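Local coordinates for protein endoglucanase (Komagataeibacter sucrofermentans, PDB 6VC5) that probably hydrolyses internal beta-1,4-glucosidic linkages in cellulose and related beta-glucans, as a member of glycosyl hydrolase family 8, at residues Leu70-Tyr75 with Ala84-Ala89; Leu98-Ala103 with Ala110-Asp115; Gly132-Leu137 with Asn207-Ala212; Lys194-Trp199 with Ala242-Phe247. One frame throughout, in Å; residues are numbered along the deposited sequence.

The four contacts sample a family 8 glycoside hydrolase built mainly of helices, and only contacts 3 and 4 touch. Contact 1 and contact 2 are merely consecutive along the chain, their centres about 21 Å apart: the loop 84-89 of contact 1 ends where helix 90-106, half of contact 2, begins. Contacts 3 and 4 are interleaved in sequence, with centres about 18 Å apart, and Ala212 N lies 3.0 Å from Trp199 O, a probable backbone hydrogen bond. Contact 4 lies across the centre of the chain from both contact 1 and contact 2, at about 30 Å and 33 Å between centres.

Contact 1: residues Leu70-Tyr75 with Ala84-Ala89; sequences LFSWRY and ADKNNA
Trp73 and Asp85 illustrate how an indole can bond a carboxylate through its rim: the indole of Trp73 turns its N-H edge to the carboxylate of Asp85, the two planes 79° apart. Trp73 NE1 donates to Asp85 OD2 at 3.0 Å; the oxygen lies close to the indole plane, whereas the N-H comes to it from above the carboxylate plane. CG of Trp73 is set between its backbone N and carbonyl carbon (chi1 75°). Asn87 O sits in the ring plane beside Trp73 CD1, 3.2 Å away. That same oxygen accepts from Trp73 N at 2.9 Å, a bent bond that ties backbone to backbone. The other carboxylate oxygen, Asp85 OD1, takes the N-H of Asn87 at 3.0 Å, also from above the carboxylate plane, closing an Asx turn, so that both oxygens are engaged, one by each segment.

Farther along, Asn88 CB presses to 3.1 Å from Phe71 O, while Asn88 ND2 passes Leu70 CD1 on an oblique course at 3.9 Å. Ser72 OG lies 3.6 Å from Lys86 CD, and a water bonded to this hydroxyl also accepts a weak bond from Lys86 NZ, whose main partner is Val83 O. Two further waters bridge backbone groups, one joining Phe71 O to Ala89 N and the other Arg74 O to Asp85 O.

Ala89 is the N-cap of helix 90-106, whose Asp93 receives both Phe71 N and Asn88 ND2. Phe71 continues onto Trp56 of helix 49-62, Leu70 rests on helix 110-126, and the ring of Trp73 meets that of His32 with the planes nearly parallel.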
# COMPACT_ATOMS: atom_id res chain seq x y z
N LEU A 70 -4.87 15.25 4.47
CA LEU A 70 -4.46 13.91 4.86
C LEU A 70 -5.43 13.34 5.89
O LEU A 70 -6.35 14.03 6.35
CB LEU A 70 -3.01 13.93 5.34
CG LEU A 70 -2.01 14.60 4.40
CD1 LEU A 70 -0.61 14.50 4.98
CD2 LEU A 70 -2.06 13.93 3.04
N PHE A 71 -5.20 12.09 6.30
CA PHE A 71 -6.16 11.34 7.10
C PHE A 71 -5.51 10.83 8.38
O PHE A 71 -4.41 10.27 8.35
CB PHE A 71 -6.70 10.14 6.31
CG PHE A 71 -7.49 10.55 5.11
CD1 PHE A 71 -8.86 10.65 5.18
CD2 PHE A 71 -6.84 10.86 3.92
CE1 PHE A 71 -9.60 11.07 4.09
CE2 PHE A 71 -7.56 11.26 2.83
CZ PHE A 71 -8.94 11.38 2.91
N SER A 72 -6.20 11.01 9.49
CA SER A 72 -5.79 10.31 10.70
C SER A 72 -5.84 8.81 10.45
O SER A 72 -6.74 8.31 9.77
CB SER A 72 -6.73 10.68 11.84
OG SER A 72 -6.64 12.07 12.13
N TRP A 73 -4.86 8.08 10.98
CA TRP A 73 -4.68 6.70 10.53
C TRP A 73 -5.74 5.75 11.08
O TRP A 73 -6.00 4.71 10.46
CB TRP A 73 -3.27 6.21 10.84
CG TRP A 73 -3.02 5.87 12.27
CD1 TRP A 73 -2.80 6.75 13.30
CD2 TRP A 73 -2.95 4.56 12.83
NE1 TRP A 73 -2.60 6.05 14.47
CE2 TRP A 73 -2.68 4.71 14.21
CE3 TRP A 73 -3.08 3.27 12.30
CZ2 TRP A 73 -2.56 3.62 15.07
CZ3 TRP A 73 -2.96 2.18 13.16
CH2 TRP A 73 -2.70 2.36 14.53
N ARG A 74 -6.35 6.06 12.22
CA ARG A 74 -7.20 5.09 12.90
C ARG A 74 -8.38 5.74 13.61
O ARG A 74 -8.26 6.82 14.20
CB ARG A 74 -6.38 4.29 13.92
CG ARG A 74 -7.21 3.30 14.73
CD ARG A 74 -6.34 2.35 15.50
NE ARG A 74 -5.71 3.00 16.64
CZ ARG A 74 -4.94 2.35 17.51
NH1 ARG A 74 -4.73 1.05 17.36
NH2 ARG A 74 -4.39 3.01 18.52
N TYR A 75 -9.51 5.05 13.56
CA TYR A 75 -10.67 5.28 14.42
C TYR A 75 -10.75 4.11 15.38
O TYR A 75 -10.86 2.95 14.95
CB TYR A 75 -11.93 5.34 13.55
CG TYR A 75 -13.24 5.53 14.28
CD1 TYR A 75 -13.90 6.76 14.25
CD2 TYR A 75 -13.84 4.48 14.97
CE1 TYR A 75 -15.10 6.93 14.90
CE2 TYR A 75 -15.05 4.65 15.62
CZ TYR A 75 -15.67 5.88 15.58
OH TYR A 75 -16.87 6.04 16.24
N ALA A 84 -8.19 9.99 18.29
CA ALA A 84 -7.37 10.83 19.16
C ALA A 84 -5.95 11.02 18.64
O ALA A 84 -5.32 12.03 18.96
CB ALA A 84 -7.32 10.23 20.57
N ASP A 85 -5.43 10.07 17.87
CA ASP A 85 -4.10 10.17 17.29
C ASP A 85 -4.25 10.71 15.88
O ASP A 85 -4.82 10.04 15.01
CB ASP A 85 -3.42 8.80 17.26
CG ASP A 85 -2.01 8.84 16.67
OD1 ASP A 85 -1.50 9.94 16.35
OD2 ASP A 85 -1.39 7.75 16.56
N LYS A 86 -3.74 11.92 15.64
CA LYS A 86 -3.90 12.56 14.34
C LYS A 86 -2.82 12.18 13.34
O LYS A 86 -2.87 12.64 12.19
CB LYS A 86 -3.95 14.08 14.48
CG LYS A 86 -5.04 14.59 15.44
CD LYS A 86 -6.42 14.11 15.04
CE LYS A 86 -7.48 14.78 15.92
NZ LYS A 86 -8.85 14.23 15.68
N ASN A 87 -1.85 11.35 13.72
CA ASN A 87 -0.82 10.92 12.79
C ASN A 87 -1.46 10.23 11.58
O ASN A 87 -2.46 9.53 11.70
CB ASN A 87 0.15 9.97 13.49
CG ASN A 87 1.49 9.86 12.79
OD1 ASN A 87 1.85 10.71 11.98
ND2 ASN A 87 2.24 8.81 13.11
N ASN A 88 -0.87 10.44 10.41
CA ASN A 88 -1.35 9.84 9.17
C ASN A 88 -0.46 8.67 8.78
O ASN A 88 0.64 8.46 9.33
CB ASN A 88 -1.34 10.88 8.05
CG ASN A 88 0.05 11.29 7.67
OD1 ASN A 88 0.80 11.83 8.50
ND2 ASN A 88 0.44 11.01 6.42
N ALA A 89 -0.96 7.87 7.85
CA ALA A 89 -0.19 6.82 7.20
C ALA A 89 -0.25 7.10 5.70
O ALA A 89 -1.32 7.07 5.10
CB ALA A 89 -0.75 5.42 7.50
O HOH W 1 -3.64 8.20 6.77
O HOH W 2 -9.13 13.73 12.43
O HOH W 3 -6.26 7.90 15.56

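Contact 2: residues Leu98-Ala103 with Ala110-Asp115; sequences LALAWA and ADYIQD
Leu100 and Tyr112 meet where two consecutive helices pack closely side by side. The short segments run antiparallel, 157° between their directions, and their axes approach to 7.6 Å.

Apolar contacts make up most of the interface. Leu100 CD2 reaches Tyr112 CD1 at 3.8 Å, the two side chains crossing at about a right angle, and Ala103 CB lies 3.8 Å from Tyr112 CD2. The two ortho carbons of one ring thus touch successive turns of helix 90-106. The other methyl of the leucine, Leu100 CD1, is 3.8 Å from Asp115 CB, so its two methyls touch residues one turn apart, Tyr112 and Asp115.

A second group of contacts involves backbone oxygens. Tyr112 CB sits 3.6 Å from Leu100 O, and Ile113 CD1 curls to 3.5 Å from Ala101 O. Although the bond from CA to CB of Ile113 points away from the other helix, chi2 of -63° brings CD1 round to it.

No polar bond joins the two segments; Asp115 OD2 lies in the plane of the Tyr112 ring, at its edge, and receives a weak hydrogen bond from Trp56 NE1. Tyr112 also meets the rings of Phe52 and Trp56 on helix 49-62 and makes a cation-pi contact with Arg109.

The arrangement is an antiparallel helix pair joined by a short link, consistent with the helical hairpins from which the (alpha/alpha)6 barrel of family 8, a member of the six-hairpin glycosidase clan, is built.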
# COMPACT_ATOMS: atom_id res chain seq x y z
N LEU A 98 -6.00 7.55 -4.95
CA LEU A 98 -6.12 6.78 -6.18
C LEU A 98 -7.56 6.34 -6.42
O LEU A 98 -8.08 6.44 -7.54
CB LEU A 98 -5.20 5.56 -6.14
CG LEU A 98 -5.29 4.62 -7.35
CD1 LEU A 98 -4.91 5.32 -8.63
CD2 LEU A 98 -4.36 3.45 -7.10
N ALA A 99 -8.24 5.89 -5.35
CA ALA A 99 -9.63 5.46 -5.49
C ALA A 99 -10.54 6.61 -5.93
O ALA A 99 -11.44 6.42 -6.75
CB ALA A 99 -10.11 4.89 -4.15
N LEU A 100 -10.33 7.80 -5.35
CA LEU A 100 -11.10 8.97 -5.77
C LEU A 100 -10.84 9.34 -7.22
O LEU A 100 -11.77 9.73 -7.94
CB LEU A 100 -10.79 10.16 -4.86
CG LEU A 100 -11.48 10.06 -3.50
CD1 LEU A 100 -10.78 10.91 -2.48
CD2 LEU A 100 -12.94 10.45 -3.62
N ALA A 101 -9.59 9.24 -7.67
CA ALA A 101 -9.28 9.49 -9.07
C ALA A 101 -10.01 8.50 -9.97
O ALA A 101 -10.60 8.89 -10.98
CB ALA A 101 -7.77 9.40 -9.29
N TRP A 102 -9.98 7.21 -9.62
CA TRP A 102 -10.68 6.22 -10.43
C TRP A 102 -12.18 6.45 -10.43
O TRP A 102 -12.83 6.38 -11.48
CB TRP A 102 -10.38 4.83 -9.90
CG TRP A 102 -9.05 4.32 -10.24
CD1 TRP A 102 -8.07 4.95 -10.95
CD2 TRP A 102 -8.55 3.02 -9.93
NE1 TRP A 102 -6.98 4.12 -11.09
CE2 TRP A 102 -7.25 2.93 -10.46
CE3 TRP A 102 -9.07 1.92 -9.24
CZ2 TRP A 102 -6.46 1.78 -10.34
CZ3 TRP A 102 -8.29 0.78 -9.11
CH2 TRP A 102 -7.00 0.73 -9.66
N ALA A 103 -12.76 6.71 -9.26
CA ALA A 103 -14.20 6.93 -9.16
C ALA A 103 -14.61 8.18 -9.92
O ALA A 103 -15.66 8.21 -10.57
CB ALA A 103 -14.59 7.06 -7.69
N ALA A 110 -16.51 15.32 -11.09
CA ALA A 110 -15.41 16.25 -10.96
C ALA A 110 -15.04 16.51 -9.51
O ALA A 110 -13.88 16.82 -9.20
CB ALA A 110 -15.74 17.57 -11.68
N ASP A 111 -16.02 16.39 -8.60
CA ASP A 111 -15.73 16.59 -7.18
C ASP A 111 -14.79 15.52 -6.64
O ASP A 111 -13.94 15.81 -5.79
CB ASP A 111 -17.03 16.65 -6.38
CG ASP A 111 -17.88 15.42 -6.56
OD1 ASP A 111 -18.25 15.10 -7.71
OD2 ASP A 111 -18.19 14.76 -5.54
N TYR A 112 -14.92 14.27 -7.12
CA TYR A 112 -14.00 13.23 -6.67
C TYR A 112 -12.59 13.48 -7.19
O TYR A 112 -11.61 13.22 -6.48
CB TYR A 112 -14.50 11.85 -7.12
CG TYR A 112 -15.74 11.31 -6.41
CD1 TYR A 112 -16.15 11.80 -5.18
CD2 TYR A 112 -16.50 10.29 -7.00
CE1 TYR A 112 -17.28 11.28 -4.54
CE2 TYR A 112 -17.62 9.77 -6.37
CZ TYR A 112 -18.00 10.27 -5.14
OH TYR A 112 -19.12 9.76 -4.52
N ILE A 113 -12.47 14.02 -8.40
CA ILE A 113 -11.15 14.37 -8.92
C ILE A 113 -10.53 15.48 -8.08
O ILE A 113 -9.35 15.43 -7.75
CB ILE A 113 -11.25 14.76 -10.41
CG1 ILE A 113 -11.84 13.60 -11.22
CG2 ILE A 113 -9.88 15.18 -10.94
CD1 ILE A 113 -10.99 12.36 -11.21
N GLN A 114 -11.32 16.51 -7.74
CA GLN A 114 -10.80 17.57 -6.88
C GLN A 114 -10.38 17.02 -5.52
O GLN A 114 -9.35 17.44 -4.97
CB GLN A 114 -11.83 18.67 -6.68
CG GLN A 114 -11.21 19.88 -5.97
CD GLN A 114 -9.93 20.36 -6.66
OE1 GLN A 114 -9.93 20.67 -7.85
NE2 GLN A 114 -8.83 20.39 -5.91
N ASP A 115 -11.18 16.12 -4.95
CA ASP A 115 -10.81 15.50 -3.68
C ASP A 115 -9.46 14.80 -3.78
O ASP A 115 -8.60 14.93 -2.88
CB ASP A 115 -11.88 14.48 -3.25
CG ASP A 115 -13.22 15.11 -2.91
OD1 ASP A 115 -13.25 16.29 -2.49
OD2 ASP A 115 -14.26 14.41 -3.04

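Contact 3: residues Gly132-Leu137 with Asn207-Ala212; sequences GPYTVL and NAFSIA
The tight turn of a beta-hairpin carries Gly132, Pro133 and Tyr134 up to Asn207, which itself lies just before an edge strand of a second sheet. Gly132 and Pro133 have the backbone angles of a type II' turn, linking strands 128-131 and 134-137, so the contact shows two separate beta elements joined by van der Waals contact, mostly of side chains.

Asn207 lays its amide against both Pro133 and Tyr134. Its CG is anti to the backbone N (chi1 -153°), and the side chain meets Pro133 tip to tip, with Asn207 ND2 3.7 Å from Pro133 CD. Against Tyr134 it crosses at about a right angle, and Asn207 OD1 stands 3.7 Å from Tyr134 CE2, the amide and ring planes 35° apart. Gly132, which has no side chain, brings its CA within 3.9 Å of Asn207 OD1. Within the hairpin, Pro133 CG sits over the centre of the Tyr134 ring, 3.7 Å above it, and so covers one face of the aromatic group.

Tyr134 and Phe209 also reach toward each other tip to tip. Tyr134 OH lies 3.7 Å from Phe209 CZ, and Tyr134 CE2 approaches the same atom at 3.8 Å, lying in the plane of the phenylalanine ring at its edge.

Helix 172-187 meets both aromatic residues: Tyr134 rests on Asp180 and Gln183, and Phe209 makes a cation-pi contact with Lys187. Strand 200-203, the middle strand of the three-stranded antiparallel sheet, packs its Ile202 against both Asn207 and Phe209.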
# COMPACT_ATOMS: atom_id res chain seq x y z
N GLY A 132 19.86 13.51 1.33
CA GLY A 132 20.98 13.28 0.44
C GLY A 132 20.65 13.72 -0.97
O GLY A 132 20.16 14.83 -1.19
N PRO A 133 20.87 12.85 -1.95
CA PRO A 133 20.54 13.19 -3.34
C PRO A 133 19.10 12.90 -3.74
O PRO A 133 18.80 12.97 -4.94
CB PRO A 133 21.50 12.29 -4.13
CG PRO A 133 21.55 11.03 -3.28
CD PRO A 133 21.45 11.50 -1.84
N TYR A 134 18.23 12.57 -2.80
CA TYR A 134 16.88 12.10 -3.08
C TYR A 134 15.83 13.07 -2.57
O TYR A 134 16.07 13.88 -1.67
CB TYR A 134 16.61 10.77 -2.37
CG TYR A 134 17.65 9.71 -2.56
CD1 TYR A 134 17.89 9.15 -3.80
CD2 TYR A 134 18.39 9.25 -1.47
CE1 TYR A 134 18.85 8.17 -3.97
CE2 TYR A 134 19.36 8.27 -1.63
CZ TYR A 134 19.58 7.73 -2.88
OH TYR A 134 20.53 6.75 -3.04
N THR A 135 14.63 12.94 -3.14
CA THR A 135 13.40 13.41 -2.51
C THR A 135 12.65 12.15 -2.10
O THR A 135 12.36 11.31 -2.96
CB THR A 135 12.56 14.22 -3.49
OG1 THR A 135 13.30 15.38 -3.89
CG2 THR A 135 11.27 14.65 -2.83
N VAL A 136 12.38 12.01 -0.80
CA VAL A 136 11.80 10.78 -0.27
C VAL A 136 10.35 11.02 0.13
O VAL A 136 9.92 12.15 0.39
CB VAL A 136 12.59 10.17 0.91
CG1 VAL A 136 14.06 9.98 0.54
CG2 VAL A 136 12.44 11.04 2.15
N LEU A 137 9.60 9.92 0.19
CA LEU A 137 8.22 9.91 0.66
C LEU A 137 8.19 9.40 2.10
O LEU A 137 8.51 8.23 2.36
CB LEU A 137 7.41 8.98 -0.24
CG LEU A 137 5.90 9.00 -0.03
CD1 LEU A 137 5.33 10.32 -0.55
CD2 LEU A 137 5.27 7.81 -0.74
N ASN A 207 24.13 9.51 4.39
CA ASN A 207 23.40 8.82 3.33
C ASN A 207 23.56 7.30 3.37
O ASN A 207 23.20 6.63 2.40
CB ASN A 207 23.70 9.36 1.92
CG ASN A 207 22.55 9.14 0.97
OD1 ASN A 207 21.40 9.48 1.27
ND2 ASN A 207 22.84 8.55 -0.19
N ALA A 208 24.09 6.74 4.46
CA ALA A 208 24.18 5.29 4.57
C ALA A 208 22.81 4.68 4.81
O ALA A 208 21.99 5.23 5.57
CB ALA A 208 25.11 4.91 5.72
N PHE A 209 22.57 3.53 4.19
CA PHE A 209 21.30 2.79 4.27
C PHE A 209 21.42 1.64 5.25
O PHE A 209 22.44 0.93 5.28
CB PHE A 209 20.96 2.17 2.91
CG PHE A 209 20.38 3.12 1.89
CD1 PHE A 209 20.89 4.40 1.69
CD2 PHE A 209 19.35 2.69 1.08
CE1 PHE A 209 20.35 5.24 0.71
CE2 PHE A 209 18.81 3.53 0.10
CZ PHE A 209 19.32 4.81 -0.08
N SER A 210 20.35 1.40 6.01
CA SER A 210 20.33 0.29 6.95
C SER A 210 18.88 -0.16 7.18
O SER A 210 17.93 0.51 6.79
CB SER A 210 21.01 0.66 8.27
OG SER A 210 20.40 1.80 8.85
N ILE A 211 18.74 -1.32 7.81
CA ILE A 211 17.43 -1.77 8.25
C ILE A 211 17.06 -0.97 9.49
O ILE A 211 17.88 -0.83 10.41
CB ILE A 211 17.46 -3.28 8.53
CG1 ILE A 211 17.88 -4.06 7.27
CG2 ILE A 211 16.10 -3.76 9.01
CD1 ILE A 211 18.26 -5.51 7.57
N ALA A 212 15.84 -0.43 9.53
CA ALA A 212 15.49 0.49 10.60
C ALA A 212 15.39 -0.23 11.93
O ALA A 212 14.90 -1.36 12.01
CB ALA A 212 14.16 1.16 10.30

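Contact 4: residues Lys194-Trp199 with Ala242-Phe247; sequences KLPPDW and ADFSRF
Leu195 divides its two methyls between Phe244 and Phe247 of helix 238-251, a worked case of one branched side chain serving two rings. From CB the chain turns with CG anti to the carbonyl carbon (chi1 -69°), and from CG the two methyls part. Leu195 CD1 lies over one face of Phe247, 4.0 Å from the ring centroid and only 14° off the ring normal, a CH-pi contact. Leu195 CD2 goes to the other ring, 3.8 Å from Phe244 CE1, and also skirts Phe247 CD2 at 4.2 Å. Pro196 extends this apolar contact, meeting Phe244 tip to tip with its CD 3.9 Å from Phe244 CZ.

At its exposed end Lys194 passes Asp243, CE 4.0 Å from Asp243 OD2; with Lys194 NZ 4.9 Å from that oxygen, any attraction is at most long-range. Asp243 has nearer partners: Arg246 NH1 forms a salt bridge to Asp243 OD1 at 2.9 Å, and Arg189 forms another with OD2. Arg189 NH1 also donates to Lys194 O, which ties the loop to the charge cluster on the helix.

Phe219 and Leu262 continue the packing round Leu195, and Trp193 meets Phe247 edge to face. Lys194, with positive phi, and Leu195 both face Phe190, which fits a G1 beta bulge opposite Phe190; it introduces the loop whose Leu195 and Pro196 pack on helix 238-251.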
# COMPACT_ATOMS: atom_id res chain seq x y z
N LYS A 194 18.51 -10.55 -1.07
CA LYS A 194 18.52 -9.19 -1.60
C LYS A 194 17.10 -8.62 -1.66
O LYS A 194 16.61 -8.18 -2.70
CB LYS A 194 19.21 -9.12 -2.97
CG LYS A 194 20.63 -9.68 -2.96
CD LYS A 194 21.02 -10.24 -4.31
CE LYS A 194 21.76 -9.20 -5.13
NZ LYS A 194 22.98 -9.76 -5.77
N LEU A 195 16.44 -8.65 -0.49
CA LEU A 195 15.04 -8.24 -0.36
C LEU A 195 14.94 -6.87 0.31
O LEU A 195 15.77 -6.51 1.15
CB LEU A 195 14.29 -9.26 0.51
CG LEU A 195 14.09 -10.64 -0.13
CD1 LEU A 195 13.74 -11.67 0.92
CD2 LEU A 195 13.01 -10.61 -1.22
N PRO A 196 13.89 -6.12 -0.01
CA PRO A 196 13.65 -4.87 0.71
C PRO A 196 13.13 -5.14 2.10
O PRO A 196 12.41 -6.14 2.32
CB PRO A 196 12.60 -4.16 -0.16
CG PRO A 196 11.80 -5.32 -0.76
CD PRO A 196 12.83 -6.42 -0.99
N PRO A 197 13.44 -4.31 3.08
CA PRO A 197 12.88 -4.49 4.42
C PRO A 197 11.50 -3.86 4.52
O PRO A 197 11.11 -2.99 3.73
CB PRO A 197 13.87 -3.71 5.30
CG PRO A 197 14.30 -2.57 4.42
CD PRO A 197 14.31 -3.11 3.00
N ASP A 198 10.76 -4.30 5.55
CA ASP A 198 9.54 -3.59 5.93
C ASP A 198 9.83 -2.11 6.20
O ASP A 198 9.05 -1.24 5.80
CB ASP A 198 8.93 -4.23 7.19
CG ASP A 198 8.40 -5.65 6.97
OD1 ASP A 198 7.91 -5.99 5.86
OD2 ASP A 198 8.46 -6.43 7.96
N TRP A 199 10.95 -1.82 6.87
CA TRP A 199 11.30 -0.47 7.31
C TRP A 199 12.77 -0.22 7.04
O TRP A 199 13.63 -0.97 7.53
CB TRP A 199 11.01 -0.33 8.81
CG TRP A 199 9.55 -0.51 9.17
CD1 TRP A 199 8.94 -1.66 9.63
CD2 TRP A 199 8.52 0.48 9.09
NE1 TRP A 199 7.60 -1.43 9.82
CE2 TRP A 199 7.32 -0.13 9.51
CE3 TRP A 199 8.51 1.82 8.70
CZ2 TRP A 199 6.11 0.58 9.56
CZ3 TRP A 199 7.30 2.52 8.75
CH2 TRP A 199 6.13 1.89 9.17
N ALA A 242 14.29 -11.10 -11.37
CA ALA A 242 15.05 -12.33 -11.23
C ALA A 242 15.32 -12.64 -9.76
O ALA A 242 15.24 -13.81 -9.35
CB ALA A 242 16.36 -12.24 -12.02
N ASP A 243 15.63 -11.62 -8.97
CA ASP A 243 15.87 -11.81 -7.54
C ASP A 243 14.61 -12.27 -6.81
O ASP A 243 14.65 -13.20 -6.00
CB ASP A 243 16.44 -10.54 -6.91
CG ASP A 243 17.88 -10.27 -7.32
OD1 ASP A 243 18.55 -11.22 -7.79
OD2 ASP A 243 18.35 -9.12 -7.16
N PHE A 244 13.47 -11.63 -7.07
CA PHE A 244 12.24 -12.10 -6.44
C PHE A 244 11.89 -13.51 -6.89
O PHE A 244 11.44 -14.34 -6.09
CB PHE A 244 11.08 -11.13 -6.72
CG PHE A 244 11.09 -9.88 -5.88
CD1 PHE A 244 10.84 -9.93 -4.51
CD2 PHE A 244 11.34 -8.64 -6.46
CE1 PHE A 244 10.85 -8.77 -3.74
CE2 PHE A 244 11.35 -7.48 -5.70
CZ PHE A 244 11.10 -7.54 -4.34
N SER A 245 12.08 -13.81 -8.18
CA SER A 245 11.76 -15.14 -8.70
C SER A 245 12.59 -16.22 -8.01
O SER A 245 12.07 -17.28 -7.65
CB SER A 245 11.98 -15.19 -10.21
OG SER A 245 11.10 -14.31 -10.89
N ARG A 246 13.89 -15.95 -7.79
CA ARG A 246 14.74 -16.92 -7.12
C ARG A 246 14.25 -17.18 -5.70
O ARG A 246 14.29 -18.32 -5.22
CB ARG A 246 16.18 -16.41 -7.08
CG ARG A 246 17.13 -17.24 -7.90
CD ARG A 246 18.55 -16.74 -7.77
NE ARG A 246 18.67 -15.32 -8.10
CZ ARG A 246 18.57 -14.82 -9.32
NH1 ARG A 246 18.71 -13.51 -9.52
NH2 ARG A 246 18.35 -15.62 -10.35
N PHE A 247 13.78 -16.13 -5.03
CA PHE A 247 13.26 -16.25 -3.68
C PHE A 247 11.98 -17.09 -3.64
O PHE A 247 11.88 -18.06 -2.88
CB PHE A 247 13.04 -14.84 -3.11
CG PHE A 247 12.39 -14.83 -1.75
CD1 PHE A 247 13.07 -15.31 -0.64
CD2 PHE A 247 11.12 -14.32 -1.59
CE1 PHE A 247 12.49 -15.30 0.61
CE2 PHE A 247 10.52 -14.31 -0.34
CZ PHE A 247 11.20 -14.80 0.76